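Local coordinates for ABC transporter periplasmic peptide-binding protein (Pseudoalteromonas, PDB 4QFL) that binds dipeptides in the periplasm, captured here with Ala-Phe, and probably delivers them to an ABC transporter for uptake, at residues A[38-43]-A[413-418]; A[53-58]-A[244-249]; A[116-121]-A[163-168]. All blocks are in the same frame, centred on the assembly; numbering follows the deposited sequence.

In the fold
Contact 1 lies at the surface; contacts 2 and 3 are buried. Contacts 1 and 2 touch, their centres about 10 Å apart: F42 and S41 pack on I56, and N38 on I246. The loop of contact 1 leads into helix 50-60, which carries contact 2. Contact 1 holds two residues of the ligand pocket; in contact 2 the D54 side chain is about 7 Å from the ligand. Contact 3 uses a separate helix and sheet, its centre about 28 Å from that of contact 1. Contact 1 relies on a hydrogen bond and waters. Contact 2 packs helix on strand, with a tyrosine and one water; contact 3 does so by apolar groups alone.

Contact 1: A[38-43]-A[413-418]; sequences NPVSFN and EWNTFI. With PHE (phenylalanine), chain D.
N38 meets N415 through its backbone. N415 ND2 donates to N38 O at 2.9 Å, with an N-H...O angle of 159°. N38 O lies close to the plane of the N415 amide. The donor is tilted 31° from the carbonyl plane of N38. A water also donates to N38 O, at 2.8 Å, and to N415 OD1, at 2.7 Å. Two donors therefore grip this carbonyl oxygen. A second water links N38 N to E413 OE2.

P39 turns away from 413-418. V40 comes next, and its CG1 rests above the flat amide, 3.5 Å from N415 CG. V40 CB already points to the helix, and chi1 of -65°, with CG1 anti to the carbonyl carbon, lays that methyl there. With an alanine in place of N415, the N38 carbonyl would probably be held less firmly, and a gap would be likely to open beside V40 CG1.

E413 is the N-cap of helix 414-422. Its OE2 accepts from N415 N at 2.8 Å, and its OE1 from T416 N and T416 OG1. The same helix turns W414 and I418 to the bound phenylalanine; I418 CD1 is 3.9 Å from CD2 of that ligand.

The loop joins strand 30-35 to helix 50-60. The N-terminal end of helix 414-422 meets it at N38 and V40, while P39 packs on T52 and I55 of helix 50-60.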
loop_
_atom_site.group_PDB
_atom_site.type_symbol
_atom_site.label_atom_id
_atom_site.label_comp_id
_atom_site.label_asym_id
_atom_site.label_seq_id
_atom_site.Cartn_x
_atom_site.Cartn_y
_atom_site.Cartn_z
ATOM N N ASN A 38 -8.683 11.707 -2.772
ATOM C CA ASN A 38 -9.909 11.411 -2.065
ATOM C C ASN A 38 -9.834 9.984 -1.492
ATOM O O ASN A 38 -9.322 9.079 -2.155
ATOM C CB ASN A 38 -11.028 11.564 -3.102
ATOM C CG ASN A 38 -12.407 11.493 -2.513
ATOM O OD1 ASN A 38 -13.191 10.629 -2.891
ATOM N ND2 ASN A 38 -12.728 12.411 -1.608
ATOM N N PRO A 39 -10.315 9.769 -0.252
ATOM C CA PRO A 39 -10.337 8.386 0.249
ATOM C C PRO A 39 -11.474 7.613 -0.400
ATOM O O PRO A 39 -12.552 8.176 -0.584
ATOM C CB PRO A 39 -10.627 8.560 1.743
ATOM C CG PRO A 39 -11.454 9.812 1.804
ATOM C CD PRO A 39 -10.922 10.710 0.708
ATOM N N VAL A 40 -11.241 6.349 -0.736
ATOM C CA VAL A 40 -12.240 5.543 -1.448
ATOM C C VAL A 40 -13.261 4.933 -0.498
ATOM O O VAL A 40 -14.290 4.420 -0.915
ATOM C CB VAL A 40 -11.591 4.409 -2.269
ATOM C CG1 VAL A 40 -10.729 4.980 -3.376
ATOM C CG2 VAL A 40 -10.783 3.498 -1.376
ATOM N N SER A 41 -12.962 4.999 0.790
ATOM C CA SER A 41 -13.803 4.391 1.799
ATOM C C SER A 41 -13.295 4.852 3.154
ATOM O O SER A 41 -12.225 5.448 3.250
ATOM C CB SER A 41 -13.708 2.869 1.688
ATOM O OG SER A 41 -14.605 2.228 2.573
ATOM N N PHE A 42 -14.058 4.581 4.203
ATOM C CA PHE A 42 -13.543 4.787 5.543
ATOM C C PHE A 42 -13.232 3.472 6.256
ATOM O O PHE A 42 -12.978 3.443 7.459
ATOM C CB PHE A 42 -14.454 5.722 6.337
ATOM C CG PHE A 42 -14.306 7.141 5.918
ATOM C CD1 PHE A 42 -15.074 7.655 4.900
ATOM C CD2 PHE A 42 -13.323 7.932 6.475
ATOM C CE1 PHE A 42 -14.897 8.962 4.482
ATOM C CE2 PHE A 42 -13.153 9.229 6.061
ATOM C CZ PHE A 42 -13.939 9.740 5.068
ATOM N N ASN A 43 -13.230 2.394 5.480
ATOM C CA ASN A 43 -12.815 1.091 5.969
ATOM C C ASN A 43 -11.585 0.592 5.218
ATOM O O ASN A 43 -11.655 0.317 4.020
ATOM C CB ASN A 43 -13.961 0.091 5.840
ATOM C CG ASN A 43 -13.542 -1.312 6.174
ATOM O OD1 ASN A 43 -12.446 -1.548 6.687
ATOM N ND2 ASN A 43 -14.422 -2.265 5.891
ATOM N N GLU A 413 -7.340 10.554 -12.989
ATOM C CA GLU A 413 -7.441 10.720 -11.539
ATOM C C GLU A 413 -6.951 9.451 -10.825
ATOM O O GLU A 413 -7.255 8.331 -11.250
ATOM C CB GLU A 413 -8.893 11.079 -11.149
ATOM C CG GLU A 413 -9.162 11.277 -9.649
ATOM C CD GLU A 413 -9.333 9.969 -8.908
ATOM O OE1 GLU A 413 -9.898 9.027 -9.501
ATOM O OE2 GLU A 413 -8.898 9.874 -7.743
ATOM N N TRP A 414 -6.195 9.641 -9.746
ATOM C CA TRP A 414 -5.511 8.554 -9.039
ATOM C C TRP A 414 -6.363 7.328 -8.796
ATOM O O TRP A 414 -5.996 6.235 -9.217
ATOM C CB TRP A 414 -4.951 9.071 -7.723
ATOM C CG TRP A 414 -4.155 8.103 -6.873
ATOM C CD1 TRP A 414 -4.196 8.019 -5.515
ATOM C CD2 TRP A 414 -3.176 7.133 -7.297
ATOM N NE1 TRP A 414 -3.327 7.064 -5.066
ATOM C CE2 TRP A 414 -2.685 6.503 -6.133
ATOM C CE3 TRP A 414 -2.677 6.734 -8.538
ATOM C CZ2 TRP A 414 -1.715 5.496 -6.171
ATOM C CZ3 TRP A 414 -1.717 5.731 -8.576
ATOM C CH2 TRP A 414 -1.246 5.123 -7.394
ATOM N N ASN A 415 -7.497 7.496 -8.119
ATOM C CA ASN A 415 -8.365 6.352 -7.828
ATOM C C ASN A 415 -8.968 5.700 -9.082
ATOM O O ASN A 415 -9.093 4.481 -9.161
ATOM C CB ASN A 415 -9.477 6.741 -6.844
ATOM C CG ASN A 415 -8.941 7.138 -5.467
ATOM O OD1 ASN A 415 -8.020 6.515 -4.926
ATOM N ND2 ASN A 415 -9.519 8.181 -4.902
ATOM N N THR A 416 -9.341 6.520 -10.060
ATOM C CA THR A 416 -9.818 6.036 -11.348
ATOM C C THR A 416 -8.735 5.224 -12.035
ATOM O O THR A 416 -8.988 4.159 -12.590
ATOM C CB THR A 416 -10.160 7.219 -12.269
ATOM O OG1 THR A 416 -11.172 8.030 -11.662
ATOM C CG2 THR A 416 -10.653 6.719 -13.624
ATOM N N PHE A 417 -7.527 5.766 -11.998
ATOM C CA PHE A 417 -6.340 5.151 -12.569
ATOM C C PHE A 417 -6.153 3.729 -12.060
ATOM O O PHE A 417 -6.002 2.783 -12.846
ATOM C CB PHE A 417 -5.135 6.004 -12.178
ATOM C CG PHE A 417 -3.857 5.605 -12.837
ATOM C CD1 PHE A 417 -3.574 6.020 -14.123
ATOM C CD2 PHE A 417 -2.916 4.857 -12.155
ATOM C CE1 PHE A 417 -2.386 5.676 -14.725
ATOM C CE2 PHE A 417 -1.730 4.511 -12.750
ATOM C CZ PHE A 417 -1.462 4.921 -14.041
ATOM N N ILE A 418 -6.171 3.584 -10.737
ATOM C CA ILE A 418 -5.991 2.287 -10.091
ATOM C C ILE A 418 -7.028 1.289 -10.593
ATOM O O ILE A 418 -6.718 0.147 -10.927
ATOM C CB ILE A 418 -6.108 2.411 -8.554
ATOM C CG1 ILE A 418 -4.978 3.278 -7.994
ATOM C CG2 ILE A 418 -6.117 1.028 -7.905
ATOM C CD1 ILE A 418 -3.635 2.787 -8.349
HETATM N N PHE D . -0.412 1.001 -2.797
HETATM C CA PHE D . -0.096 1.832 -3.953
HETATM C C PHE D . 0.173 3.251 -3.508
HETATM O O PHE D . 1.007 3.941 -4.085
HETATM C CB PHE D . -1.266 1.846 -4.930
HETATM C CG PHE D . -1.461 0.564 -5.660
HETATM C CD1 PHE D . -0.393 -0.072 -6.271
HETATM C CD2 PHE D . -2.712 -0.005 -5.747
HETATM C CE1 PHE D . -0.567 -1.243 -6.955
HETATM C CE2 PHE D . -2.897 -1.177 -6.430
HETATM C CZ PHE D . -1.825 -1.804 -7.034
HETATM O OXT PHE D . -0.451 3.738 -2.564
HETATM O O HOH W 1 -7.409 7.085 -2.392
HETATM O O HOH W 2 -8.510 11.815 -5.853
#

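Contact 2: A[53-58]-A[244-249]; sequences IDIIAN and YDITPN
I55 and Y244 carry most of this contact. CG2 of I55 stands over one face of the Y244 ring, 3.9 Å from the ring centroid and only 11° off the normal. This is a CH-pi contact near the middle of the ring. The other branch of I55 follows the same ring: its CG1 lies 4.0 Å from Y244 CD2. Both branches can reach because chi1 of I55 is -60°, with CG2 anti to the backbone N and CG1 beside it. The two side chains run past each other in opposite directions, which carries the phenol end of Y244 over the helix backbone. Y244 OH comes within 3.3 Å of I55 O.

A water lies in the ring plane at the phenol edge. It donates to D54 O at 2.6 Å and stands 3.0 Å from Y244 OH, so it joins the tyrosine to the helix backbone. The D54 carboxylate is turned from the strand, and its OD1 accepts from I527 N.

The packing is that of a helix laid on a sheet in an alpha/beta lobe of a periplasmic binding protein. Segment 53-58 belongs to helix 50-60. Strand 241-246 pairs with strand 30-35 in parallel and with strand 223-228 antiparallel. The short helix and strand axes approach to 11.0 Å and run roughly antiparallel, at 154°. V224 of strand 223-228 also touches both I55 and Y244.

I246 adds a smaller share. Its CD1 meets I55 CD1 at 4.2 Å, methyl against methyl, with the two side chains set crosswise.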
loop_
_atom_site.group_PDB
_atom_site.type_symbol
_atom_site.label_atom_id
_atom_site.label_comp_id
_atom_site.label_asym_id
_atom_site.label_seq_id
_atom_site.Cartn_x
_atom_site.Cartn_y
_atom_site.Cartn_z
ATOM N N ILE A 53 -5.512 4.965 2.926
ATOM C CA ILE A 53 -5.035 4.441 4.206
ATOM C C ILE A 53 -4.321 5.509 5.038
ATOM O O ILE A 53 -4.433 5.536 6.269
ATOM C CB ILE A 53 -4.102 3.220 4.002
ATOM C CG1 ILE A 53 -4.841 2.103 3.257
ATOM C CG2 ILE A 53 -3.589 2.721 5.328
ATOM C CD1 ILE A 53 -6.144 1.681 3.910
ATOM N N ASP A 54 -3.591 6.392 4.365
ATOM C CA ASP A 54 -2.871 7.449 5.056
ATOM C C ASP A 54 -3.855 8.312 5.827
ATOM O O ASP A 54 -3.514 8.845 6.876
ATOM C CB ASP A 54 -2.056 8.304 4.083
ATOM C CG ASP A 54 -0.679 7.714 3.789
ATOM O OD1 ASP A 54 -0.294 6.732 4.455
ATOM O OD2 ASP A 54 0.030 8.236 2.899
ATOM N N ILE A 55 -5.075 8.440 5.308
ATOM C CA ILE A 55 -6.121 9.233 5.965
ATOM C C ILE A 55 -6.770 8.499 7.143
ATOM O O ILE A 55 -6.857 9.047 8.237
ATOM C CB ILE A 55 -7.235 9.670 4.977
ATOM C CG1 ILE A 55 -6.651 10.525 3.862
ATOM C CG2 ILE A 55 -8.342 10.434 5.697
ATOM C CD1 ILE A 55 -7.632 10.866 2.765
ATOM N N ILE A 56 -7.204 7.259 6.927
ATOM C CA ILE A 56 -8.132 6.603 7.848
ATOM C C ILE A 56 -7.555 5.604 8.860
ATOM O O ILE A 56 -8.072 5.479 9.963
ATOM C CB ILE A 56 -9.280 5.895 7.072
ATOM C CG1 ILE A 56 -8.732 4.727 6.254
ATOM C CG2 ILE A 56 -10.013 6.883 6.180
ATOM C CD1 ILE A 56 -9.802 3.955 5.484
ATOM N N ALA A 57 -6.495 4.896 8.496
ATOM C CA ALA A 57 -6.099 3.691 9.225
ATOM C C ALA A 57 -5.598 3.927 10.648
ATOM O O ALA A 57 -6.184 3.434 11.611
ATOM C CB ALA A 57 -5.065 2.925 8.425
ATOM N N ASN A 58 -4.511 4.686 10.781
ATOM C CA ASN A 58 -3.921 4.935 12.088
ATOM C C ASN A 58 -4.696 5.958 12.885
ATOM O O ASN A 58 -4.475 6.094 14.085
ATOM C CB ASN A 58 -2.466 5.401 11.965
ATOM C CG ASN A 58 -1.551 4.314 11.489
ATOM O OD1 ASN A 58 -0.871 4.455 10.470
ATOM N ND2 ASN A 58 -1.527 3.216 12.216
ATOM N N TYR A 244 -8.251 16.927 6.821
ATOM C CA TYR A 244 -7.525 16.630 5.590
ATOM C C TYR A 244 -8.093 17.467 4.444
ATOM O O TYR A 244 -9.298 17.451 4.174
ATOM C CB TYR A 244 -7.620 15.146 5.236
ATOM C CG TYR A 244 -6.926 14.238 6.206
ATOM C CD1 TYR A 244 -7.547 13.850 7.384
ATOM C CD2 TYR A 244 -5.650 13.776 5.954
ATOM C CE1 TYR A 244 -6.915 13.023 8.281
ATOM C CE2 TYR A 244 -5.002 12.949 6.854
ATOM C CZ TYR A 244 -5.647 12.571 8.011
ATOM O OH TYR A 244 -5.022 11.743 8.906
ATOM N N ASP A 245 -7.209 18.201 3.780
ATOM C CA ASP A 245 -7.576 19.039 2.655
ATOM C C ASP A 245 -7.231 18.264 1.398
ATOM O O ASP A 245 -6.064 18.093 1.075
ATOM C CB ASP A 245 -6.781 20.345 2.720
ATOM C CG ASP A 245 -7.087 21.284 1.575
ATOM O OD1 ASP A 245 -7.621 20.822 0.555
ATOM O OD2 ASP A 245 -6.780 22.491 1.692
ATOM N N ILE A 246 -8.245 17.764 0.709
ATOM C CA ILE A 246 -8.007 16.956 -0.481
ATOM C C ILE A 246 -7.564 17.812 -1.658
ATOM O O ILE A 246 -8.359 18.540 -2.248
ATOM C CB ILE A 246 -9.250 16.184 -0.869
ATOM C CG1 ILE A 246 -9.755 15.387 0.331
ATOM C CG2 ILE A 246 -8.951 15.272 -2.038
ATOM C CD1 ILE A 246 -8.756 14.437 0.877
ATOM N N THR A 247 -6.287 17.723 -1.996
ATOM C CA THR A 247 -5.697 18.575 -3.020
ATOM C C THR A 247 -4.782 17.735 -3.904
ATOM O O THR A 247 -3.601 17.566 -3.599
ATOM C CB THR A 247 -4.850 19.686 -2.387
ATOM O OG1 THR A 247 -5.596 20.336 -1.354
ATOM C CG2 THR A 247 -4.450 20.706 -3.426
ATOM N N PRO A 248 -5.322 17.208 -5.012
ATOM C CA PRO A 248 -4.568 16.283 -5.864
ATOM C C PRO A 248 -3.339 16.896 -6.531
ATOM O O PRO A 248 -2.366 16.195 -6.788
ATOM C CB PRO A 248 -5.588 15.877 -6.920
ATOM C CG PRO A 248 -6.910 16.117 -6.276
ATOM C CD PRO A 248 -6.725 17.329 -5.437
ATOM N N ASN A 249 -3.379 18.182 -6.830
ATOM C CA ASN A 249 -2.273 18.781 -7.550
ATOM C C ASN A 249 -1.089 19.028 -6.634
ATOM O O ASN A 249 -1.206 19.763 -5.651
ATOM C CB ASN A 249 -2.704 20.077 -8.229
ATOM C CG ASN A 249 -1.602 20.676 -9.083
ATOM O OD1 ASN A 249 -1.223 20.119 -10.113
ATOM N ND2 ASN A 249 -1.085 21.814 -8.658
HETATM O O HOH W 3 -2.303 10.862 7.975
#

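Contact 3: A[116-121]-A[163-168]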
loop_
_atom_site.group_PDB
_atom_site.type_symbol
_atom_site.label_atom_id
_atom_site.label_comp_id
_atom_site.label_asym_id
_atom_site.label_seq_id
_atom_site.Cartn_x
_atom_site.Cartn_y
_atom_site.Cartn_z
ATOM N N ASP A 116 -15.844 -10.811 20.217
ATOM C CA ASP A 116 -16.889 -10.778 19.200
ATOM C C ASP A 116 -16.550 -9.841 18.041
ATOM O O ASP A 116 -16.906 -10.108 16.892
ATOM C CB ASP A 116 -18.218 -10.366 19.826
ATOM C CG ASP A 116 -18.822 -11.462 20.669
ATOM O OD1 ASP A 116 -18.450 -12.635 20.461
ATOM O OD2 ASP A 116 -19.682 -11.154 21.523
ATOM N N ASP A 117 -15.870 -8.743 18.354
ATOM C CA ASP A 117 -15.470 -7.755 17.353
ATOM C C ASP A 117 -14.375 -8.289 16.446
ATOM O O ASP A 117 -14.344 -8.013 15.244
ATOM C CB ASP A 117 -14.996 -6.489 18.052
ATOM C CG ASP A 117 -16.058 -5.903 18.957
ATOM O OD1 ASP A 117 -17.148 -5.580 18.443
ATOM O OD2 ASP A 117 -15.808 -5.787 20.178
ATOM N N VAL A 118 -13.474 -9.068 17.031
ATOM C CA VAL A 118 -12.394 -9.681 16.275
ATOM C C VAL A 118 -12.964 -10.708 15.319
ATOM O O VAL A 118 -12.639 -10.720 14.126
ATOM C CB VAL A 118 -11.370 -10.330 17.209
ATOM C CG1 VAL A 118 -10.295 -11.064 16.420
ATOM C CG2 VAL A 118 -10.748 -9.267 18.112
ATOM N N ILE A 119 -13.834 -11.564 15.844
ATOM C CA ILE A 119 -14.433 -12.602 15.033
ATOM C C ILE A 119 -15.257 -11.987 13.913
ATOM O O ILE A 119 -15.203 -12.456 12.780
ATOM C CB ILE A 119 -15.258 -13.583 15.882
ATOM C CG1 ILE A 119 -14.362 -14.179 16.972
ATOM C CG2 ILE A 119 -15.799 -14.687 15.014
ATOM C CD1 ILE A 119 -15.101 -14.783 18.148
ATOM N N PHE A 120 -15.997 -10.922 14.208
ATOM C CA PHE A 120 -16.778 -10.275 13.162
ATOM C C PHE A 120 -15.921 -9.618 12.094
ATOM O O PHE A 120 -16.132 -9.818 10.898
ATOM C CB PHE A 120 -17.706 -9.208 13.709
ATOM C CG PHE A 120 -18.266 -8.324 12.632
ATOM C CD1 PHE A 120 -19.343 -8.752 11.858
ATOM C CD2 PHE A 120 -17.690 -7.094 12.353
ATOM C CE1 PHE A 120 -19.858 -7.948 10.841
ATOM C CE2 PHE A 120 -18.197 -6.280 11.334
ATOM C CZ PHE A 120 -19.277 -6.707 10.574
ATOM N N THR A 121 -14.992 -8.785 12.538
ATOM C CA THR A 121 -14.108 -8.057 11.632
ATOM C C THR A 121 -13.408 -8.976 10.643
ATOM O O THR A 121 -13.364 -8.711 9.429
ATOM C CB THR A 121 -13.034 -7.294 12.423
ATOM O OG1 THR A 121 -13.667 -6.345 13.283
ATOM C CG2 THR A 121 -12.089 -6.572 11.466
ATOM N N VAL A 163 -9.161 -15.157 21.490
ATOM C CA VAL A 163 -9.653 -15.883 20.335
ATOM C C VAL A 163 -8.528 -16.716 19.781
ATOM O O VAL A 163 -7.365 -16.458 20.066
ATOM C CB VAL A 163 -10.172 -14.934 19.228
ATOM C CG1 VAL A 163 -11.306 -14.069 19.755
ATOM C CG2 VAL A 163 -9.033 -14.071 18.681
ATOM N N ARG A 164 -8.871 -17.717 18.985
ATOM C CA ARG A 164 -7.864 -18.523 18.319
ATOM C C ARG A 164 -8.208 -18.681 16.836
ATOM O O ARG A 164 -9.267 -19.200 16.494
ATOM C CB ARG A 164 -7.737 -19.883 19.012
ATOM C CG ARG A 164 -6.807 -20.850 18.327
ATOM C CD ARG A 164 -6.831 -22.219 18.993
ATOM N NE ARG A 164 -8.134 -22.875 18.871
ATOM C CZ ARG A 164 -8.906 -23.204 19.903
ATOM N NH1 ARG A 164 -8.503 -22.941 21.139
ATOM N NH2 ARG A 164 -10.077 -23.800 19.700
ATOM N N PHE A 165 -7.328 -18.191 15.967
ATOM C CA PHE A 165 -7.469 -18.377 14.523
ATOM C C PHE A 165 -7.024 -19.794 14.136
ATOM O O PHE A 165 -5.942 -20.239 14.522
ATOM C CB PHE A 165 -6.615 -17.358 13.744
ATOM C CG PHE A 165 -7.133 -15.938 13.780
ATOM C CD1 PHE A 165 -7.092 -15.185 14.949
ATOM C CD2 PHE A 165 -7.617 -15.339 12.622
ATOM C CE1 PHE A 165 -7.554 -13.867 14.973
ATOM C CE2 PHE A 165 -8.072 -14.022 12.635
ATOM C CZ PHE A 165 -8.043 -13.286 13.814
ATOM N N GLU A 166 -7.852 -20.495 13.366
ATOM C CA GLU A 166 -7.483 -21.805 12.838
ATOM C C GLU A 166 -7.209 -21.697 11.338
ATOM O O GLU A 166 -8.091 -21.323 10.564
ATOM C CB GLU A 166 -8.596 -22.821 13.092
ATOM C CG GLU A 166 -9.057 -22.884 14.532
ATOM C CD GLU A 166 -8.083 -23.635 15.420
ATOM O OE1 GLU A 166 -7.019 -24.055 14.916
ATOM O OE2 GLU A 166 -8.382 -23.811 16.622
ATOM N N LEU A 167 -5.986 -22.024 10.933
ATOM C CA LEU A 167 -5.594 -21.940 9.528
ATOM C C LEU A 167 -5.621 -23.303 8.829
ATOM O O LEU A 167 -5.425 -24.347 9.462
ATOM C CB LEU A 167 -4.197 -21.330 9.403
ATOM C CG LEU A 167 -3.959 -20.076 10.245
ATOM C CD1 LEU A 167 -2.564 -19.523 10.004
ATOM C CD2 LEU A 167 -5.024 -19.022 9.969
ATOM N N PHE A 168 -5.868 -23.286 7.522
ATOM C CA PHE A 168 -5.869 -24.511 6.739
ATOM C C PHE A 168 -4.445 -25.005 6.576
ATOM O O PHE A 168 -4.202 -26.207 6.439
ATOM C CB PHE A 168 -6.493 -24.277 5.368
ATOM C CG PHE A 168 -7.983 -24.133 5.404
ATOM C CD1 PHE A 168 -8.772 -25.151 5.902
ATOM C CD2 PHE A 168 -8.596 -22.982 4.946
ATOM C CE1 PHE A 168 -10.153 -25.022 5.943
ATOM C CE2 PHE A 168 -9.976 -22.841 4.985
ATOM C CZ PHE A 168 -10.759 -23.860 5.487
#
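This is a buried, apolar helix-on-sheet contact, in which V118 and I119 of helix 115-126 pack on V163 and F165 of strand 162-167. The strand lies inside a four-stranded antiparallel sheet, between strands 90-95 and 152-159. The place of this sheet in the chain is consistent with the extra domain that marks dipeptide- and oligopeptide-binding proteins among periplasmic binding proteins. It is far from the dipeptide site.

The axes of the short helix and strand segments come within 9.6 Å. They point nearly the same way, at 22°. No hydrogen bond crosses between the segments, and the meeting is made by hydrocarbon alone.

V118 has the larger share on the helix side. Its CG1 touches two residues of the strand: V163 CG2 at 4.0 Å and F165 CZ at 4.1 Å. A chi1 of 176° puts this methyl anti to the backbone N, where it reaches both. It meets the F165 ring at its CZ end, the two side chains being roughly perpendicular. The F165 ring also meets that of F93, on strand 90-95, and its side chain touches I155 on strand 152-159. V118 reaches L95 on strand 90-95 as well.

V163 uses both of its branches. While CG2 faces V118, CG1 lies 4.1 Å from I119 CG1. The I119 and V163 side chains pass alongside one another, pointing opposite ways, and I119 extends to touch R157 of strand 152-159.

Within the helix, D117 O takes two donors from one residue. T121 N reaches it at 2.9 Å and T121 OG1 at 2.7 Å, from opposite faces of the carbonyl plane.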